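Local atomic coordinates of flavohemoglobin (Malassezia yamatoensis, PDB entry 6O0A), a protein that probably detoxifies nitric oxide, as flavohemoglobins do, by oxidising it to nitrate at a heme that draws electrons from NAD(P)H through FAD. Residues Q181-M189 with S317-G325; T275-A286 with N365-F376. One frame throughout, in Å; residues are numbered along the deposited sequence.

Contact 1. Residues Q181-M189 with S317-G325; sequences QVTKDVVDM and SLAEAPLRG
Thr183 has OG1 between its own backbone N and carbonyl carbon (chi1 68°), which puts CG2 anti to the carbonyl carbon and 3.7 Å from CA of Pro322. It sits in the turn of the β-hairpin between strands 171-181 and 186-193, in the FAD-binding domain, and meets a loop of the NAD-binding domain that leads into helix 324-332. Threonine suits this boundary because its methyl packs on the proline while OG1 contacts a water that donates to Asp185 OD1 and, at 2.8 Å, to the backbone O of Glu320. Beside it, Val186 crosses Pro322 at about a right angle, CG2 to CB 4.1 Å, and Ile288 touches both. Farther along the hairpin, CD2 of Leu323 lies 4.0 Å from OD2 of Asp188, a carboxylate held in a salt bridge by Arg235. At the exposed end of the turn Lys184 lays its CD against the Glu320 carboxylate, whose OE2 accepts from Ser317 OG; that hydroxyl in turn accepts from Glu320 N, an ST motif. Lys184 NZ and Glu320 OE1 are too far apart for a salt bridge, and a water joins them, accepting from NZ at 2.8 Å and donating to OE1 at 2.9 Å.

Contact 2. Residues T275-A286 with N365-F376; sequences TDPNSPLVLICA and NASVFLCGPLKF
Ile284 and Leu370 lie side by side and point the same way, Ile284 CB 3.7 Å from Leu370 CD2, on neighbouring strands of the parallel sheet of a Rossmann-like NAD-binding domain. Ile284 CD1 also reaches Val368 CG1, and its CG2 meets Phe376 CZ. Branched Ile284, Val368 and Leu370 suit this buried place because their methyl groups pack on one another and on Met380 and Leu384 of helix 374-386, which covers this face. Phe376 swings its ring away from its own N (chi1 172°, CG opposite the N) and lays one face over Ala286, whose CB stands 3.6 Å from the ring centroid, almost on its normal: a CH-pi contact. Gly372, with no side chain, makes room for that ring. On the opposite side of the sheet, where Leu283 and Phe369 point, Leu283 CD2 packs against Phe369 CB at 3.7 Å, and the Phe369 ring meets Phe296 of helix 290-302 edge-to-face. Between the faces six backbone hydrogen bonds join the strands, from Ser367 N to Pro280 O through Ala286 N to Cys371 O. The polar edge lies before the strands. Asn365 ND2 passes 3.5 Å from Pro280 CD and donates to a water held by Asn278 O, while Ser367 OG bonds Leu273 O and shares a second water with Asn365 O. Backbone bonds thus set the register and apolar packing secures both faces, whereas the loops add direct packing of Pro280 on Asn365 and two water bridges.

After the N-terminal globin helices, the chain enters the FAD-binding domain, where 181-189 forms the first half of contact 1. It then reaches 275-286, the first half of contact 2, before returning to close contact 1 at 317-325, a loop of 127 intervening residues. Contact 2 closes later, at 365-376, after 78 intervening residues, so the two loops cross and neither encloses the other. Contact 1 ties the FAD-binding sheet to the NAD-binding domain, whereas contact 2 joins the neighbouring strands 281-286 and 367-371 of the latter's parallel sheet. Their centres are 22 Å apart and their nearest atoms about 7 Å, without touching; strand 308-315, beside 281-286, runs toward the loop 317-325 and links them.

Contact 1. Residues Q181-M189 with S317-G325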
ATOM      1  N   GLN A 181     -24.324  -0.630   3.462  1.00 21.25           N
ATOM      2  CA  GLN A 181     -23.873  -1.986   3.777  1.00 17.86           C
ATOM      3  C   GLN A 181     -24.080  -2.842   2.533  1.00 20.44           C
ATOM      4  O   GLN A 181     -25.226  -3.123   2.158  1.00 21.89           O
ATOM      5  CB  GLN A 181     -24.662  -2.538   4.964  1.00 21.32           C
ATOM      6  CG  GLN A 181     -24.186  -3.894   5.483  1.00 20.38           C
ATOM      7  CD  GLN A 181     -23.071  -3.767   6.502  1.00 28.27           C
ATOM      8  OE1 GLN A 181     -23.081  -2.867   7.340  1.00 27.67           O
ATOM      9  NE2 GLN A 181     -22.101  -4.671   6.436  1.00 21.97           N
ATOM     10  N   VAL A 182     -22.989  -3.248   1.876  1.00 13.95           N
ATOM     11  CA  VAL A 182     -23.114  -3.922   0.586  1.00 15.94           C
ATOM     12  C   VAL A 182     -22.895  -5.434   0.657  1.00 19.53           C
ATOM     13  O   VAL A 182     -23.364  -6.154  -0.242  1.00 17.16           O
ATOM     14  CB  VAL A 182     -22.175  -3.294  -0.471  1.00 15.90           C
ATOM     15  CG1 VAL A 182     -22.565  -1.831  -0.737  1.00 18.04           C
ATOM     16  CG2 VAL A 182     -20.726  -3.390  -0.054  1.00 15.74           C
ATOM     17  N   THR A 183     -22.183  -5.931   1.669  1.00 14.08           N
ATOM     18  CA  THR A 183     -22.143  -7.349   2.011  1.00 14.86           C
ATOM     19  C   THR A 183     -22.260  -7.455   3.528  1.00 15.40           C
ATOM     20  O   THR A 183     -22.382  -6.443   4.222  1.00 16.85           O
ATOM     21  CB  THR A 183     -20.854  -8.042   1.536  1.00 16.02           C
ATOM     22  OG1 THR A 183     -19.738  -7.548   2.286  1.00 13.47           O
ATOM     23  CG2 THR A 183     -20.584  -7.799   0.058  1.00 12.46           C
ATOM     24  N   LYS A 184     -22.197  -8.688   4.047  1.00 14.24           N
ATOM     25  CA  LYS A 184     -22.288  -8.886   5.494  1.00 17.13           C
ATOM     26  C   LYS A 184     -21.205  -8.130   6.247  1.00 16.48           C
ATOM     27  O   LYS A 184     -21.394  -7.824   7.433  1.00 18.15           O
ATOM     28  CB  LYS A 184     -22.210 -10.378   5.854  1.00 16.16           C
ATOM     29  CG  LYS A 184     -20.845 -11.011   5.607  1.00 19.55           C
ATOM     30  CD  LYS A 184     -20.898 -12.551   5.638  1.00 22.76           C
ATOM     31  CE  LYS A 184     -20.949 -13.093   7.046  1.00 26.24           C
ATOM     32  NZ  LYS A 184     -20.894 -14.592   7.057  1.00 27.30           N
ATOM     33  N   ASP A 185     -20.078  -7.816   5.601  1.00 12.97           N
ATOM     34  CA  ASP A 185     -19.016  -7.134   6.330  1.00 14.10           C
ATOM     35  C   ASP A 185     -18.346  -5.993   5.569  1.00 15.51           C
ATOM     36  O   ASP A 185     -17.291  -5.517   6.018  1.00 12.83           O
ATOM     37  CB  ASP A 185     -17.941  -8.140   6.791  1.00 20.96           C
ATOM     38  CG  ASP A 185     -17.274  -8.872   5.643  1.00 23.06           C
ATOM     39  OD1 ASP A 185     -17.618  -8.633   4.468  1.00 20.05           O
ATOM     40  OD2 ASP A 185     -16.385  -9.700   5.925  1.00 23.87           O
ATOM     41  N   VAL A 186     -18.913  -5.514   4.459  1.00 12.14           N
ATOM     42  CA  VAL A 186     -18.320  -4.414   3.702  1.00 12.04           C
ATOM     43  C   VAL A 186     -19.289  -3.242   3.672  1.00 10.53           C
ATOM     44  O   VAL A 186     -20.476  -3.414   3.364  1.00 11.66           O
ATOM     45  CB  VAL A 186     -17.950  -4.846   2.269  1.00  9.82           C
ATOM     46  CG1 VAL A 186     -17.466  -3.649   1.481  1.00 11.03           C
ATOM     47  CG2 VAL A 186     -16.878  -5.935   2.317  1.00 12.67           C
ATOM     48  N   VAL A 187     -18.777  -2.043   3.960  1.00 12.11           N
ATOM     49  CA  VAL A 187     -19.557  -0.810   3.935  1.00 11.29           C
ATOM     50  C   VAL A 187     -18.944   0.126   2.896  1.00 10.11           C
ATOM     51  O   VAL A 187     -17.749   0.442   2.959  1.00 12.49           O
ATOM     52  CB  VAL A 187     -19.617  -0.154   5.325  1.00 12.59           C
ATOM     53  CG1 VAL A 187     -20.429   1.132   5.272  1.00 15.38           C
ATOM     54  CG2 VAL A 187     -20.220  -1.130   6.339  1.00 13.98           C
ATOM     55  N   ASP A 188     -19.771   0.543   1.939  1.00 11.85           N
ATOM     56  CA  ASP A 188     -19.406   1.437   0.842  1.00 11.52           C
ATOM     57  C   ASP A 188     -19.727   2.869   1.264  1.00 12.18           C
ATOM     58  O   ASP A 188     -20.894   3.194   1.538  1.00 12.93           O
ATOM     59  CB  ASP A 188     -20.203   0.994  -0.396  1.00 11.88           C
ATOM     60  CG  ASP A 188     -19.916   1.819  -1.645  1.00 16.62           C
ATOM     61  OD1 ASP A 188     -19.049   2.710  -1.613  1.00 19.29           O
ATOM     62  OD2 ASP A 188     -20.581   1.559  -2.685  1.00 18.64           O
ATOM     63  N   MET A 189     -18.690   3.713   1.377  1.00 11.25           N
ATOM     64  CA  MET A 189     -18.804   5.026   2.017  1.00  8.49           C
ATOM     65  C   MET A 189     -18.415   6.128   1.043  1.00 13.58           C
ATOM     66  O   MET A 189     -17.375   6.036   0.387  1.00 14.02           O
ATOM     67  CB  MET A 189     -17.905   5.075   3.256  1.00 11.04           C
ATOM     68  CG  MET A 189     -18.220   3.920   4.206  1.00 12.76           C
ATOM     69  SD  MET A 189     -17.150   3.930   5.670  1.00 16.53           S
ATOM     70  CE  MET A 189     -17.781   5.372   6.516  1.00 22.30           C
ATOM     71  N   SER A 317     -18.706 -16.439  -1.718  1.00 14.46           N
ATOM     72  CA  SER A 317     -19.983 -16.687  -2.383  1.00 16.98           C
ATOM     73  C   SER A 317     -20.298 -15.445  -3.201  1.00 13.27           C
ATOM     74  O   SER A 317     -19.716 -14.387  -2.985  1.00 14.10           O
ATOM     75  CB  SER A 317     -21.104 -16.942  -1.374  1.00 14.91           C
ATOM     76  OG  SER A 317     -21.397 -15.731  -0.679  1.00 14.70           O
ATOM     77  N   LEU A 318     -21.263 -15.552  -4.115  1.00 13.74           N
ATOM     78  CA  LEU A 318     -21.616 -14.338  -4.846  1.00 12.92           C
ATOM     79  C   LEU A 318     -22.259 -13.302  -3.932  1.00 19.25           C
ATOM     80  O   LEU A 318     -22.044 -12.099  -4.110  1.00 17.58           O
ATOM     81  CB  LEU A 318     -22.534 -14.662  -6.014  1.00 13.97           C
ATOM     82  CG  LEU A 318     -21.938 -15.546  -7.116  1.00 16.87           C
ATOM     83  CD1 LEU A 318     -22.939 -15.685  -8.275  1.00 20.23           C
ATOM     84  CD2 LEU A 318     -20.598 -15.012  -7.617  1.00 15.48           C
ATOM     85  N   ALA A 319     -23.025 -13.749  -2.937  1.00 19.89           N
ATOM     86  CA  ALA A 319     -23.633 -12.810  -1.999  1.00 21.50           C
ATOM     87  C   ALA A 319     -22.583 -12.019  -1.237  1.00 16.95           C
ATOM     88  O   ALA A 319     -22.818 -10.861  -0.872  1.00 19.75           O
ATOM     89  CB  ALA A 319     -24.548 -13.563  -1.027  1.00 23.89           C
ATOM     90  N   GLU A 320     -21.412 -12.609  -1.012  1.00 13.97           N
ATOM     91  CA  GLU A 320     -20.333 -11.974  -0.274  1.00 14.52           C
ATOM     92  C   GLU A 320     -19.318 -11.272  -1.168  1.00 13.90           C
ATOM     93  O   GLU A 320     -18.339 -10.724  -0.653  1.00 21.10           O
ATOM     94  CB  GLU A 320     -19.621 -13.015   0.596  1.00 18.26           C
ATOM     95  CG  GLU A 320     -20.439 -13.510   1.772  1.00 21.99           C
ATOM     96  CD  GLU A 320     -19.804 -14.727   2.417  1.00 26.83           C
ATOM     97  OE1 GLU A 320     -18.834 -14.565   3.189  1.00 24.18           O
ATOM     98  OE2 GLU A 320     -20.256 -15.850   2.122  1.00 29.85           O
ATOM     99  N   ALA A 321     -19.538 -11.251  -2.490  1.00 13.43           N
ATOM    100  CA  ALA A 321     -18.623 -10.582  -3.406  1.00 11.87           C
ATOM    101  C   ALA A 321     -18.882  -9.080  -3.403  1.00 15.54           C
ATOM    102  O   ALA A 321     -19.885  -8.626  -3.977  1.00 13.37           O
ATOM    103  CB  ALA A 321     -18.789 -11.141  -4.823  1.00 10.69           C
ATOM    104  N   PRO A 322     -18.024  -8.271  -2.783  1.00 15.19           N
ATOM    105  CA  PRO A 322     -18.322  -6.836  -2.696  1.00 13.58           C
ATOM    106  C   PRO A 322     -18.236  -6.176  -4.061  1.00 11.44           C
ATOM    107  O   PRO A 322     -17.306  -6.429  -4.825  1.00 12.04           O
ATOM    108  CB  PRO A 322     -17.251  -6.298  -1.736  1.00 15.84           C
ATOM    109  CG  PRO A 322     -16.148  -7.266  -1.795  1.00 15.00           C
ATOM    110  CD  PRO A 322     -16.742  -8.616  -2.142  1.00 12.21           C
ATOM    111  N   LEU A 323     -19.240  -5.361  -4.371  1.00 13.81           N
ATOM    112  CA  LEU A 323     -19.256  -4.515  -5.563  1.00 14.48           C
ATOM    113  C   LEU A 323     -19.316  -5.322  -6.856  1.00 15.75           C
ATOM    114  O   LEU A 323     -18.996  -4.801  -7.930  1.00 13.43           O
ATOM    115  CB  LEU A 323     -18.045  -3.575  -5.580  1.00 15.12           C
ATOM    116  CG  LEU A 323     -17.906  -2.771  -4.280  1.00 16.05           C
ATOM    117  CD1 LEU A 323     -16.722  -1.810  -4.392  1.00 20.19           C
ATOM    118  CD2 LEU A 323     -19.197  -2.021  -3.960  1.00 21.08           C
ATOM    119  N   ARG A 324     -19.732  -6.585  -6.780  1.00 13.13           N
ATOM    120  CA  ARG A 324     -19.792  -7.405  -7.993  1.00 13.01           C
ATOM    121  C   ARG A 324     -20.738  -6.818  -9.029  1.00 17.04           C
ATOM    122  O   ARG A 324     -20.410  -6.776 -10.223  1.00 14.34           O
ATOM    123  CB  ARG A 324     -20.213  -8.834  -7.655  1.00 12.00           C
ATOM    124  CG  ARG A 324     -20.542  -9.682  -8.882  1.00 12.06           C
ATOM    125  CD  ARG A 324     -20.489 -11.172  -8.536  1.00 12.29           C
ATOM    126  NE  ARG A 324     -20.800 -11.988  -9.705  1.00 14.83           N
ATOM    127  CZ  ARG A 324     -22.033 -12.339 -10.043  1.00 20.50           C
ATOM    128  NH1 ARG A 324     -23.059 -11.944  -9.303  1.00 21.57           N
ATOM    129  NH2 ARG A 324     -22.245 -13.091 -11.124  1.00 18.68           N
ATOM    130  N   GLY A 325     -21.926  -6.383  -8.604  1.00 15.71           N
ATOM    131  CA  GLY A 325     -22.876  -5.846  -9.569  1.00 16.90           C
ATOM    132  C   GLY A 325     -22.304  -4.677 -10.345  1.00 17.31           C
ATOM    133  O   GLY A 325     -22.420  -4.614 -11.572  1.00 19.26           O
TER
HETATM  134  O   HOH W   1     -24.044  -8.837  -2.337  1.00 47.34           O
HETATM  135  O   HOH W   2     -17.808  -9.429   1.825  1.00 18.86           O
HETATM  136  O   HOH W   3     -22.573 -10.778   2.280  1.00 19.98           O
HETATM  137  O   HOH W   4     -18.574 -15.637   5.909  1.00 30.44           O

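Contact 2. Residues T275-A286 with N365-F376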
ATOM      1  N   THR A 275       2.165  -1.307 -20.351  1.00 61.43           N
ATOM      2  CA  THR A 275       3.544  -1.215 -20.820  1.00 63.81           C
ATOM      3  C   THR A 275       3.613  -0.738 -22.265  1.00 61.94           C
ATOM      4  O   THR A 275       4.526   0.008 -22.630  1.00 66.70           O
ATOM      5  CB  THR A 275       4.243  -2.567 -20.677  1.00 62.49           C
ATOM      6  OG1 THR A 275       3.697  -3.488 -21.628  1.00 64.22           O
ATOM      7  CG2 THR A 275       4.052  -3.119 -19.266  1.00 60.27           C
ATOM      8  N   ASP A 276       2.671  -1.158 -23.098  1.00 58.19           N
ATOM      9  CA  ASP A 276       2.588  -0.717 -24.481  1.00 61.13           C
ATOM     10  C   ASP A 276       1.129  -0.430 -24.801  1.00 60.36           C
ATOM     11  O   ASP A 276       0.234  -0.846 -24.056  1.00 58.17           O
ATOM     12  CB  ASP A 276       3.186  -1.757 -25.444  1.00 69.82           C
ATOM     13  CG  ASP A 276       2.368  -3.028 -25.534  1.00 74.08           C
ATOM     14  OD1 ASP A 276       1.337  -3.028 -26.246  1.00 71.57           O
ATOM     15  OD2 ASP A 276       2.773  -4.033 -24.909  1.00 77.91           O
ATOM     16  N   PRO A 277       0.855   0.303 -25.887  1.00 63.38           N
ATOM     17  CA  PRO A 277      -0.519   0.791 -26.114  1.00 62.34           C
ATOM     18  C   PRO A 277      -1.585  -0.291 -26.236  1.00 59.67           C
ATOM     19  O   PRO A 277      -2.761   0.005 -25.987  1.00 63.22           O
ATOM     20  CB  PRO A 277      -0.393   1.587 -27.421  1.00 65.10           C
ATOM     21  CG  PRO A 277       1.019   2.042 -27.439  1.00 66.57           C
ATOM     22  CD  PRO A 277       1.811   0.922 -26.827  1.00 65.78           C
ATOM     23  N   ASN A 278      -1.238  -1.524 -26.607  1.00 51.27           N
ATOM     24  CA  ASN A 278      -2.252  -2.537 -26.883  1.00 50.80           C
ATOM     25  C   ASN A 278      -2.105  -3.802 -26.042  1.00 45.70           C
ATOM     26  O   ASN A 278      -2.778  -4.800 -26.329  1.00 45.91           O
ATOM     27  CB  ASN A 278      -2.238  -2.904 -28.372  1.00 52.42           C
ATOM     28  N   SER A 279      -1.263  -3.792 -25.013  1.00 45.47           N
ATOM     29  CA  SER A 279      -1.031  -5.006 -24.241  1.00 48.55           C
ATOM     30  C   SER A 279      -2.296  -5.416 -23.483  1.00 43.29           C
ATOM     31  O   SER A 279      -2.998  -4.560 -22.937  1.00 39.31           O
ATOM     32  CB  SER A 279       0.125  -4.803 -23.260  1.00 50.92           C
ATOM     33  OG  SER A 279      -0.009  -3.586 -22.544  1.00 56.24           O
ATOM     34  N   PRO A 280      -2.608  -6.710 -23.428  1.00 42.29           N
ATOM     35  CA  PRO A 280      -3.779  -7.153 -22.666  1.00 38.66           C
ATOM     36  C   PRO A 280      -3.530  -7.054 -21.173  1.00 36.15           C
ATOM     37  O   PRO A 280      -2.389  -7.065 -20.701  1.00 34.61           O
ATOM     38  CB  PRO A 280      -3.965  -8.615 -23.096  1.00 38.18           C
ATOM     39  CG  PRO A 280      -2.803  -8.939 -24.008  1.00 43.91           C
ATOM     40  CD  PRO A 280      -1.796  -7.846 -23.884  1.00 43.68           C
ATOM     41  N   LEU A 281      -4.630  -6.950 -20.422  1.00 28.14           N
ATOM     42  CA  LEU A 281      -4.589  -6.842 -18.972  1.00 25.84           C
ATOM     43  C   LEU A 281      -5.329  -8.015 -18.340  1.00 23.48           C
ATOM     44  O   LEU A 281      -6.427  -8.378 -18.775  1.00 26.53           O
ATOM     45  CB  LEU A 281      -5.220  -5.529 -18.482  1.00 29.26           C
ATOM     46  CG  LEU A 281      -4.571  -4.198 -18.867  1.00 40.97           C
ATOM     47  CD1 LEU A 281      -5.457  -3.051 -18.410  1.00 37.61           C
ATOM     48  CD2 LEU A 281      -3.180  -4.070 -18.263  1.00 43.72           C
ATOM     49  N   VAL A 282      -4.731  -8.600 -17.307  1.00 20.58           N
ATOM     50  CA  VAL A 282      -5.370  -9.649 -16.524  1.00 16.19           C
ATOM     51  C   VAL A 282      -5.411  -9.146 -15.093  1.00 17.58           C
ATOM     52  O   VAL A 282      -4.365  -8.829 -14.513  1.00 22.19           O
ATOM     53  CB  VAL A 282      -4.631 -10.996 -16.637  1.00 18.72           C
ATOM     54  CG1 VAL A 282      -5.367 -12.074 -15.844  1.00 23.43           C
ATOM     55  CG2 VAL A 282      -4.498 -11.423 -18.103  1.00 20.03           C
ATOM     56  N   LEU A 283      -6.616  -9.023 -14.540  1.00 15.98           N
ATOM     57  CA  LEU A 283      -6.811  -8.482 -13.200  1.00 16.08           C
ATOM     58  C   LEU A 283      -7.354  -9.600 -12.319  1.00 14.79           C
ATOM     59  O   LEU A 283      -8.434 -10.140 -12.594  1.00 17.37           O
ATOM     60  CB  LEU A 283      -7.762  -7.282 -13.230  1.00 15.96           C
ATOM     61  CG  LEU A 283      -7.447  -6.221 -14.296  1.00 16.49           C
ATOM     62  CD1 LEU A 283      -8.482  -5.099 -14.246  1.00 21.78           C
ATOM     63  CD2 LEU A 283      -6.041  -5.646 -14.095  1.00 17.44           C
ATOM     64  N   ILE A 284      -6.608  -9.953 -11.275  1.00 13.77           N
ATOM     65  CA  ILE A 284      -6.936 -11.099 -10.428  1.00 14.79           C
ATOM     66  C   ILE A 284      -7.056 -10.606  -8.993  1.00 17.52           C
ATOM     67  O   ILE A 284      -6.110 -10.014  -8.456  1.00 17.33           O
ATOM     68  CB  ILE A 284      -5.879 -12.204 -10.540  1.00 15.10           C
ATOM     69  CG1 ILE A 284      -5.777 -12.696 -11.992  1.00 16.28           C
ATOM     70  CG2 ILE A 284      -6.195 -13.333  -9.576  1.00 18.77           C
ATOM     71  CD1 ILE A 284      -4.743 -13.796 -12.208  1.00 20.51           C
ATOM     72  N   CYS A 285      -8.204 -10.856  -8.361  1.00 13.23           N
ATOM     73  CA  CYS A 285      -8.417 -10.324  -7.022  1.00 12.22           C
ATOM     74  C   CYS A 285      -9.205 -11.298  -6.155  1.00 13.05           C
ATOM     75  O   CYS A 285      -9.853 -12.230  -6.641  1.00 14.59           O
ATOM     76  CB  CYS A 285      -9.135  -8.959  -7.057  1.00 12.69           C
ATOM     77  SG  CYS A 285     -10.791  -9.004  -7.771  1.00 15.34           S
ATOM     78  N   ALA A 286      -9.141 -11.061  -4.845  1.00 13.86           N
ATOM     79  CA  ALA A 286      -9.905 -11.827  -3.875  1.00 10.12           C
ATOM     80  C   ALA A 286     -10.514 -10.868  -2.866  1.00 10.99           C
ATOM     81  O   ALA A 286      -9.860  -9.914  -2.436  1.00 13.88           O
ATOM     82  CB  ALA A 286      -9.036 -12.855  -3.139  1.00 14.92           C
ATOM     83  N   ASN A 365       3.008 -10.832 -23.420  1.00 32.98           N
ATOM     84  CA  ASN A 365       2.923  -9.378 -23.379  1.00 32.77           C
ATOM     85  C   ASN A 365       1.821  -8.870 -22.453  1.00 35.84           C
ATOM     86  O   ASN A 365       1.620  -7.655 -22.360  1.00 35.96           O
ATOM     87  CB  ASN A 365       2.724  -8.817 -24.794  1.00 40.18           C
ATOM     88  CG  ASN A 365       1.366  -9.151 -25.372  1.00 42.51           C
ATOM     89  OD1 ASN A 365       0.822 -10.232 -25.136  1.00 44.44           O
ATOM     90  ND2 ASN A 365       0.807  -8.220 -26.135  1.00 43.48           N
ATOM     91  N   ALA A 366       1.119  -9.760 -21.756  1.00 29.62           N
ATOM     92  CA  ALA A 366       0.098  -9.343 -20.804  1.00 29.14           C
ATOM     93  C   ALA A 366       0.734  -8.861 -19.508  1.00 31.58           C
ATOM     94  O   ALA A 366       1.745  -9.403 -19.054  1.00 33.13           O
ATOM     95  CB  ALA A 366      -0.861 -10.491 -20.499  1.00 25.98           C
ATOM     96  N   SER A 367       0.141  -7.824 -18.923  1.00 29.60           N
ATOM     97  CA  SER A 367       0.421  -7.463 -17.542  1.00 25.01           C
ATOM     98  C   SER A 367      -0.636  -8.112 -16.669  1.00 21.12           C
ATOM     99  O   SER A 367      -1.819  -8.150 -17.030  1.00 24.76           O
ATOM    100  CB  SER A 367       0.411  -5.946 -17.342  1.00 28.02           C
ATOM    101  OG  SER A 367       1.435  -5.315 -18.092  1.00 30.99           O
ATOM    102  N   VAL A 368      -0.203  -8.657 -15.536  1.00 19.67           N
ATOM    103  CA  VAL A 368      -1.097  -9.315 -14.592  1.00 20.20           C
ATOM    104  C   VAL A 368      -1.049  -8.551 -13.280  1.00 18.52           C
ATOM    105  O   VAL A 368       0.035  -8.332 -12.729  1.00 25.65           O
ATOM    106  CB  VAL A 368      -0.708 -10.786 -14.368  1.00 21.20           C
ATOM    107  CG1 VAL A 368      -1.675 -11.432 -13.406  1.00 19.58           C
ATOM    108  CG2 VAL A 368      -0.661 -11.541 -15.695  1.00 18.80           C
ATOM    109  N   PHE A 369      -2.219  -8.165 -12.779  1.00 16.66           N
ATOM    110  CA  PHE A 369      -2.355  -7.435 -11.523  1.00 16.68           C
ATOM    111  C   PHE A 369      -3.021  -8.331 -10.480  1.00 23.22           C
ATOM    112  O   PHE A 369      -4.029  -8.980 -10.774  1.00 20.41           O
ATOM    113  CB  PHE A 369      -3.179  -6.160 -11.735  1.00 17.46           C
ATOM    114  CG  PHE A 369      -3.562  -5.469 -10.462  1.00 18.93           C
ATOM    115  CD1 PHE A 369      -2.643  -4.690  -9.776  1.00 22.13           C
ATOM    116  CD2 PHE A 369      -4.845  -5.598  -9.945  1.00 17.78           C
ATOM    117  CE1 PHE A 369      -2.996  -4.056  -8.597  1.00 20.72           C
ATOM    118  CE2 PHE A 369      -5.211  -4.953  -8.760  1.00 18.44           C
ATOM    119  CZ  PHE A 369      -4.286  -4.184  -8.088  1.00 16.90           C
ATOM    120  N   LEU A 370      -2.457  -8.370  -9.270  1.00 16.17           N
ATOM    121  CA  LEU A 370      -2.992  -9.166  -8.169  1.00 17.45           C
ATOM    122  C   LEU A 370      -3.362  -8.270  -6.996  1.00 15.93           C
ATOM    123  O   LEU A 370      -2.582  -7.402  -6.599  1.00 17.10           O
ATOM    124  CB  LEU A 370      -1.981 -10.200  -7.665  1.00 18.59           C
ATOM    125  CG  LEU A 370      -1.284 -11.075  -8.696  1.00 23.52           C
ATOM    126  CD1 LEU A 370      -0.240 -11.953  -8.005  1.00 22.07           C
ATOM    127  CD2 LEU A 370      -2.321 -11.912  -9.437  1.00 25.04           C
ATOM    128  N   CYS A 371      -4.526  -8.513  -6.409  1.00 15.43           N
ATOM    129  CA  CYS A 371      -4.846  -7.850  -5.150  1.00 15.67           C
ATOM    130  C   CYS A 371      -5.717  -8.772  -4.314  1.00 17.91           C
ATOM    131  O   CYS A 371      -6.841  -9.088  -4.708  1.00 15.31           O
ATOM    132  CB  CYS A 371      -5.551  -6.522  -5.388  1.00 15.61           C
ATOM    133  SG  CYS A 371      -5.697  -5.582  -3.883  1.00 19.15           S
ATOM    134  N   GLY A 372      -5.202  -9.187  -3.169  1.00 21.10           N
ATOM    135  CA  GLY A 372      -5.930 -10.048  -2.270  1.00 22.54           C
ATOM    136  C   GLY A 372      -5.118 -10.249  -1.014  1.00 21.91           C
ATOM    137  O   GLY A 372      -4.088  -9.601  -0.814  1.00 22.08           O
ATOM    138  N   PRO A 373      -5.557 -11.156  -0.144  1.00 25.34           N
ATOM    139  CA  PRO A 373      -4.755 -11.478   1.040  1.00 24.39           C
ATOM    140  C   PRO A 373      -3.358 -11.926   0.634  1.00 23.44           C
ATOM    141  O   PRO A 373      -3.142 -12.433  -0.467  1.00 24.31           O
ATOM    142  CB  PRO A 373      -5.544 -12.613   1.705  1.00 25.69           C
ATOM    143  CG  PRO A 373      -6.945 -12.420   1.231  1.00 27.72           C
ATOM    144  CD  PRO A 373      -6.807 -11.938  -0.199  1.00 20.58           C
ATOM    145  N   LEU A 374      -2.398 -11.710   1.536  1.00 26.89           N
ATOM    146  CA  LEU A 374      -1.011 -12.046   1.237  1.00 27.99           C
ATOM    147  C   LEU A 374      -0.883 -13.484   0.744  1.00 30.74           C
ATOM    148  O   LEU A 374      -0.235 -13.749  -0.276  1.00 30.52           O
ATOM    149  CB  LEU A 374      -0.144 -11.809   2.476  1.00 32.41           C
ATOM    150  CG  LEU A 374       1.363 -12.006   2.278  1.00 40.41           C
ATOM    151  CD1 LEU A 374       1.883 -11.158   1.119  1.00 40.84           C
ATOM    152  CD2 LEU A 374       2.124 -11.698   3.559  1.00 39.55           C
ATOM    153  N   LYS A 375      -1.523 -14.427   1.445  1.00 28.92           N
ATOM    154  CA  LYS A 375      -1.429 -15.836   1.074  1.00 30.51           C
ATOM    155  C   LYS A 375      -1.974 -16.069  -0.330  1.00 28.33           C
ATOM    156  O   LYS A 375      -1.340 -16.742  -1.152  1.00 31.92           O
ATOM    157  CB  LYS A 375      -2.185 -16.694   2.090  1.00 35.17           C
ATOM    158  CG  LYS A 375      -2.128 -18.191   1.827  1.00 43.15           C
ATOM    159  CD  LYS A 375      -3.095 -18.936   2.737  1.00 48.31           C
ATOM    160  CE  LYS A 375      -3.040 -20.438   2.508  1.00 51.67           C
ATOM    161  NZ  LYS A 375      -1.696 -20.999   2.828  1.00 59.52           N
ATOM    162  N   PHE A 376      -3.153 -15.513  -0.617  1.00 26.09           N
ATOM    163  CA  PHE A 376      -3.725 -15.585  -1.961  1.00 28.14           C
ATOM    164  C   PHE A 376      -2.741 -15.078  -3.010  1.00 26.85           C
ATOM    165  O   PHE A 376      -2.500 -15.740  -4.027  1.00 25.04           O
ATOM    166  CB  PHE A 376      -5.021 -14.774  -2.003  1.00 23.49           C
ATOM    167  CG  PHE A 376      -5.600 -14.608  -3.383  1.00 18.35           C
ATOM    168  CD1 PHE A 376      -6.396 -15.602  -3.933  1.00 19.17           C
ATOM    169  CD2 PHE A 376      -5.380 -13.447  -4.115  1.00 24.26           C
ATOM    170  CE1 PHE A 376      -6.950 -15.452  -5.193  1.00 24.24           C
ATOM    171  CE2 PHE A 376      -5.936 -13.291  -5.392  1.00 21.16           C
ATOM    172  CZ  PHE A 376      -6.721 -14.291  -5.923  1.00 20.97           C
TER
HETATM  173  O   HOH W   5       2.344  -5.812 -20.319  1.00 46.19           O
HETATM  174  O   HOH W   6      -1.662  -7.358 -27.637  1.00 50.54           O